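Local coordinates for decaprenyl diphosphate synthase (Rhodobacter capsulatus, PDB 3MZV), which builds decaprenyl diphosphate, a long all-trans prenyl chain, by adding isopentenyl diphosphate units to an allylic diphosphate with the help of magnesium, at the interface of chains A and B. Sequence-based numbering; all coordinates share one arbitrary frame. Chains: chain A/B, Decaprenyl diphosphate synthase.

Contact 1: the interface of chains A and B. Residues chain A 95, 114, 118; chain B 95, 98, 114, 118.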
ATOM      1  N   VAL A  95      -3.413  -1.508 -12.233  1.00 49.15           N
ATOM      2  CA  VAL A  95      -2.072  -1.442 -12.746  1.00 51.49           C
ATOM      3  C   VAL A  95      -1.724  -2.818 -13.264  1.00 51.82           C
ATOM      4  O   VAL A  95      -1.194  -2.874 -14.346  1.00 52.44           O
ATOM      5  CB  VAL A  95      -0.983  -0.967 -11.749  1.00 52.39           C
ATOM      6  CG1 VAL A  95      -1.501   0.060 -10.809  1.00 52.01           C
ATOM      7  CG2 VAL A  95      -0.395  -2.153 -11.015  1.00 55.68           C
ATOM      8  N   ASN A 114       0.593   4.328 -14.349  1.00 63.70           N
ATOM      9  CA  ASN A 114       0.707   3.256 -13.320  1.00 61.54           C
ATOM     10  C   ASN A 114       1.226   3.873 -12.029  1.00 59.42           C
ATOM     11  O   ASN A 114       0.803   3.524 -10.932  1.00 55.88           O
ATOM     12  CB  ASN A 114       1.721   2.172 -13.732  1.00 62.68           C
ATOM     13  CG  ASN A 114       1.099   0.974 -14.442  1.00 63.95           C
ATOM     14  OD1 ASN A 114       1.834   0.096 -14.902  1.00 67.83           O
ATOM     15  ND2 ASN A 114      -0.226   0.911 -14.522  1.00 61.06           N
ATOM     16  N   VAL A 118      -0.572   3.643  -8.398  1.00 41.16           N
ATOM     17  CA  VAL A 118       0.136   2.998  -7.299  1.00 38.58           C
ATOM     18  C   VAL A 118       0.231   3.944  -6.109  1.00 36.02           C
ATOM     19  O   VAL A 118      -0.129   3.585  -5.007  1.00 34.23           O
ATOM     20  CB  VAL A 118       1.541   2.441  -7.721  1.00 40.12           C
ATOM     21  CG1 VAL A 118       2.228   1.915  -6.482  1.00 40.52           C
ATOM     22  CG2 VAL A 118       1.390   1.321  -8.774  1.00 38.49           C
TER
ATOM     23  N   VAL B  95       8.118  -0.109  -9.481  1.00 52.84           N
ATOM     24  CA  VAL B  95       7.037  -0.145 -10.454  1.00 55.19           C
ATOM     25  C   VAL B  95       6.889   1.250 -11.062  1.00 57.08           C
ATOM     26  O   VAL B  95       6.907   1.400 -12.289  1.00 58.41           O
ATOM     27  CB  VAL B  95       5.718  -0.635  -9.823  1.00 55.25           C
ATOM     28  CG1 VAL B  95       4.557  -0.505 -10.813  1.00 54.76           C
ATOM     29  CG2 VAL B  95       5.875  -2.102  -9.398  1.00 55.43           C
ATOM     30  N   GLU B  98       9.600   2.110 -13.235  1.00 69.01           N
ATOM     31  CA  GLU B  98       9.809   0.870 -13.999  1.00 70.93           C
ATOM     32  C   GLU B  98      11.323   0.533 -14.094  1.00 71.64           C
ATOM     33  O   GLU B  98      11.921   0.510 -15.187  1.00 73.30           O
ATOM     34  CB  GLU B  98       9.057   0.932 -15.356  1.00 72.27           C
ATOM     35  CG  GLU B  98       7.634   0.261 -15.361  1.00 73.90           C
ATOM     36  CD  GLU B  98       6.408   1.217 -15.141  1.00 75.67           C
ATOM     37  OE1 GLU B  98       6.566   2.458 -15.231  1.00 76.96           O
ATOM     38  OE2 GLU B  98       5.265   0.716 -14.894  1.00 72.82           O
ATOM     39  N   ASN B 114       4.975  -6.085 -12.752  1.00 65.22           N
ATOM     40  CA  ASN B 114       4.594  -4.902 -11.980  1.00 62.78           C
ATOM     41  C   ASN B 114       3.530  -5.241 -10.976  1.00 61.42           C
ATOM     42  O   ASN B 114       3.601  -4.815  -9.827  1.00 58.65           O
ATOM     43  CB  ASN B 114       4.052  -3.800 -12.887  1.00 63.03           C
ATOM     44  CG  ASN B 114       5.138  -2.975 -13.528  1.00 62.91           C
ATOM     45  OD1 ASN B 114       6.291  -2.984 -13.107  1.00 59.27           O
ATOM     46  ND2 ASN B 114       4.757  -2.221 -14.545  1.00 65.82           N
ATOM     47  N   VAL B 118       3.671  -4.673  -6.923  1.00 45.84           N
ATOM     48  CA  VAL B 118       2.624  -3.873  -6.297  1.00 43.06           C
ATOM     49  C   VAL B 118       1.956  -4.675  -5.218  1.00 41.40           C
ATOM     50  O   VAL B 118       1.794  -4.205  -4.116  1.00 40.02           O
ATOM     51  CB  VAL B 118       1.573  -3.357  -7.299  1.00 44.37           C
ATOM     52  CG1 VAL B 118       0.471  -2.609  -6.543  1.00 43.38           C
ATOM     53  CG2 VAL B 118       2.224  -2.432  -8.324  1.00 41.76           C
TER
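A:Asn114, at the start of helix 114-132, buries more surface than the other residues of this patch and meets B:Glu98 and B:Asn114. Its amide oxygen OD1 faces the carboxylate oxygen OE2 of B:Glu98 at 3.5 Å, a contact between two oxygens. The two side chains cross at about a right angle, yet the amide and the carboxylate are only 34° apart in plane. B:Asn114 comes in with its nitrogen ND2 3.7 Å from A:Asn114 OD1, the two amides turned 80° to each other. Within chain B, ND2 of that residue also makes a weak hydrogen bond to B:Glu98 OE2 (3.0 Å), so this oxygen is approached by both copies of the asparagine. Beside the polar group lies a cluster of valines. A:Val118 and B:Val118 reach toward each other tip to tip, CG2 to CG2, at 3.9 Å. In each the first torsion sets CG1 anti to the backbone N (175° in A:Val118), which turns CG2 to the partner. A:Val95 lays its CG2 against CG2 of B:Val118 at 3.8 Å, while B:Val95 offers CG1 to A:Val118 CG2 more distantly, at 4.2 Å; the two copies of Val95 are turned differently about the first torsion and so present different methyls to their Val118 partners. Val95 is the third residue of the first aspartate-rich motif, DDXXD, which binds magnesium and the allylic diphosphate in this family, and Glu98 directly follows it. The patch joins the two subunits beside these motifs and may steady the metal-binding ends of both active sites.

Contact 2: the interface of chains A and B. Residues chain A 129, 141-142, 145; chain B 126, 129-130, 133.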
ATOM      1  N   PHE A 129      -5.559   3.536   7.509  1.00 30.88           N
ATOM      2  CA  PHE A 129      -5.032   2.954   8.723  1.00 30.66           C
ATOM      3  C   PHE A 129      -4.933   4.065   9.772  1.00 30.19           C
ATOM      4  O   PHE A 129      -5.210   3.870  10.953  1.00 31.11           O
ATOM      5  CB  PHE A 129      -3.686   2.200   8.420  1.00 31.47           C
ATOM      6  CG  PHE A 129      -3.837   0.891   7.578  1.00 33.04           C
ATOM      7  CD1 PHE A 129      -5.052   0.383   7.204  1.00 35.95           C
ATOM      8  CD2 PHE A 129      -2.675   0.179   7.183  1.00 40.21           C
ATOM      9  CE1 PHE A 129      -5.166  -0.824   6.477  1.00 35.52           C
ATOM     10  CE2 PHE A 129      -2.780  -1.032   6.440  1.00 41.50           C
ATOM     11  CZ  PHE A 129      -4.035  -1.516   6.097  1.00 40.08           C
ATOM     12  N   MET A 141      -8.880  -3.038  14.014  1.00 30.50           N
ATOM     13  CA  MET A 141      -7.740  -2.634  13.219  1.00 30.86           C
ATOM     14  C   MET A 141      -6.990  -3.873  12.759  1.00 30.68           C
ATOM     15  O   MET A 141      -6.545  -3.926  11.618  1.00 31.25           O
ATOM     16  CB  MET A 141      -6.805  -1.701  14.000  1.00 30.74           C
ATOM     17  CG  MET A 141      -7.346  -0.306  14.367  1.00 29.42           C
ATOM     18  SD  MET A 141      -5.995   0.725  15.186  1.00 23.89           S
ATOM     19  CE  MET A 141      -6.995   1.192  16.666  1.00 34.12           C
ATOM     20  N   GLU A 142      -6.919  -4.888  13.616  1.00 29.65           N
ATOM     21  CA  GLU A 142      -6.270  -6.141  13.261  1.00 31.06           C
ATOM     22  C   GLU A 142      -7.054  -6.811  12.145  1.00 30.67           C
ATOM     23  O   GLU A 142      -6.487  -7.335  11.197  1.00 31.39           O
ATOM     24  CB  GLU A 142      -6.213  -7.083  14.448  1.00 31.77           C
ATOM     25  CG  GLU A 142      -5.363  -8.361  14.213  1.00 35.52           C
ATOM     26  CD  GLU A 142      -6.078  -9.475  13.515  1.00 36.95           C
ATOM     27  OE1 GLU A 142      -7.336  -9.553  13.504  1.00 37.78           O
ATOM     28  OE2 GLU A 142      -5.354 -10.286  12.940  1.00 36.93           O
ATOM     29  N   ALA A 145      -6.600  -4.737   8.765  1.00 32.28           N
ATOM     30  CA  ALA A 145      -5.248  -4.963   8.226  1.00 33.47           C
ATOM     31  C   ALA A 145      -5.168  -6.348   7.601  1.00 35.11           C
ATOM     32  O   ALA A 145      -4.579  -6.539   6.520  1.00 34.87           O
ATOM     33  CB  ALA A 145      -4.151  -4.779   9.318  1.00 32.69           C
TER
ATOM     34  N   ALA B 126       0.188  -4.245   4.737  1.00 32.91           N
ATOM     35  CA  ALA B 126      -0.933  -4.735   5.541  1.00 33.67           C
ATOM     36  C   ALA B 126      -0.478  -5.561   6.754  1.00 34.76           C
ATOM     37  O   ALA B 126      -0.916  -5.342   7.881  1.00 33.03           O
ATOM     38  CB  ALA B 126      -1.890  -5.567   4.668  1.00 34.71           C
ATOM     39  N   PHE B 129       0.904  -3.409   9.542  1.00 35.04           N
ATOM     40  CA  PHE B 129      -0.092  -2.824  10.428  1.00 35.51           C
ATOM     41  C   PHE B 129      -0.791  -3.838  11.309  1.00 34.97           C
ATOM     42  O   PHE B 129      -1.081  -3.548  12.444  1.00 36.07           O
ATOM     43  CB  PHE B 129      -1.013  -1.870   9.677  1.00 35.53           C
ATOM     44  CG  PHE B 129      -0.374  -0.561   9.515  1.00 38.54           C
ATOM     45  CD1 PHE B 129       0.566  -0.387   8.535  1.00 37.19           C
ATOM     46  CD2 PHE B 129      -0.586   0.469  10.462  1.00 41.36           C
ATOM     47  CE1 PHE B 129       1.234   0.803   8.408  1.00 38.80           C
ATOM     48  CE2 PHE B 129       0.068   1.651  10.331  1.00 41.76           C
ATOM     49  CZ  PHE B 129       0.995   1.812   9.295  1.00 40.91           C
ATOM     50  N   GLN B 130      -1.030  -5.037  10.802  1.00 35.07           N
ATOM     51  CA  GLN B 130      -1.589  -6.089  11.604  1.00 35.40           C
ATOM     52  C   GLN B 130      -0.684  -6.352  12.790  1.00 35.87           C
ATOM     53  O   GLN B 130      -1.160  -6.417  13.940  1.00 36.13           O
ATOM     54  CB  GLN B 130      -1.781  -7.352  10.771  1.00 36.08           C
ATOM     55  CG  GLN B 130      -2.535  -8.436  11.471  1.00 38.02           C
ATOM     56  CD  GLN B 130      -2.572  -9.711  10.661  1.00 43.80           C
ATOM     57  OE1 GLN B 130      -1.695  -9.960   9.806  1.00 47.13           O
ATOM     58  NE2 GLN B 130      -3.567 -10.533  10.926  1.00 39.65           N
ATOM     59  N   THR B 133      -0.756  -3.889  15.833  1.00 35.95           N
ATOM     60  CA  THR B 133      -1.876  -4.026  16.744  1.00 37.64           C
ATOM     61  C   THR B 133      -1.528  -4.903  17.970  1.00 38.16           C
ATOM     62  O   THR B 133      -2.108  -4.728  19.043  1.00 38.78           O
ATOM     63  CB  THR B 133      -3.151  -4.554  16.055  1.00 37.79           C
ATOM     64  OG1 THR B 133      -3.001  -5.944  15.678  1.00 39.17           O
ATOM     65  CG2 THR B 133      -3.481  -3.695  14.848  1.00 36.53           C
TER
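A:Glu142 and B:Gln130 both carry CG anti to the backbone N, but the glutamate bends at chi2 (-83°) whereas the glutamine stays extended beyond CG, which brings carboxylate and amide together with the side chains alongside each other. B:Gln130 NE2 donates a nearly straight hydrogen bond (165° at H) to A:Glu142 OE2 at 2.7 Å. The carboxylate oxygen lies almost in the plane of the amide and is met on its anti side, 33° out of the carboxylate plane. B:Thr133 crosses the glutamate stem at about a right angle, its OG1 3.6 Å from A:Glu142 CB. That hydroxyl is held by its own helix, through a hydrogen bond to the carbonyl O of B:Gln130 (2.6 Å). An alanine in place of A:Glu142 has no carboxylate for B:Gln130 NE2, and the amide would probably be set free to turn. One turn along, the small A:Ala145 lets the helices come close: its CB lies 3.7 Å from B:Gln130 CA, and its carbonyl O 3.4 Å from B:Ala126 CB. Beyond it, the two Phe129 rings are inclined to each other, with CD2 of A:Phe129 leaning over one face of the B:Phe129 ring, toward its rim, 3.4 Å from CG. The site packs helices 114-132 and 138-161 of chain A against helix 114-133 of chain B, within the all-helical prenyl synthase fold.

The centres of contact 1 and contact 2 are about 23 Å apart, and helix 114-132 of chain A and its counterpart 114-133 of chain B run through both. Contact 1 takes the beginning of these helices, together with the end of helix 74-96 in chain B and the residues just after this helix in both chains; contact 2 takes their far half and adds helix 138-161. Val118 and Phe129 each meet their own copy, which puts both close to the two-fold axis. The pair of long helices thus carries both patches along its length, consistent with the homodimers common in this family, with magnesium-binding motifs near one end.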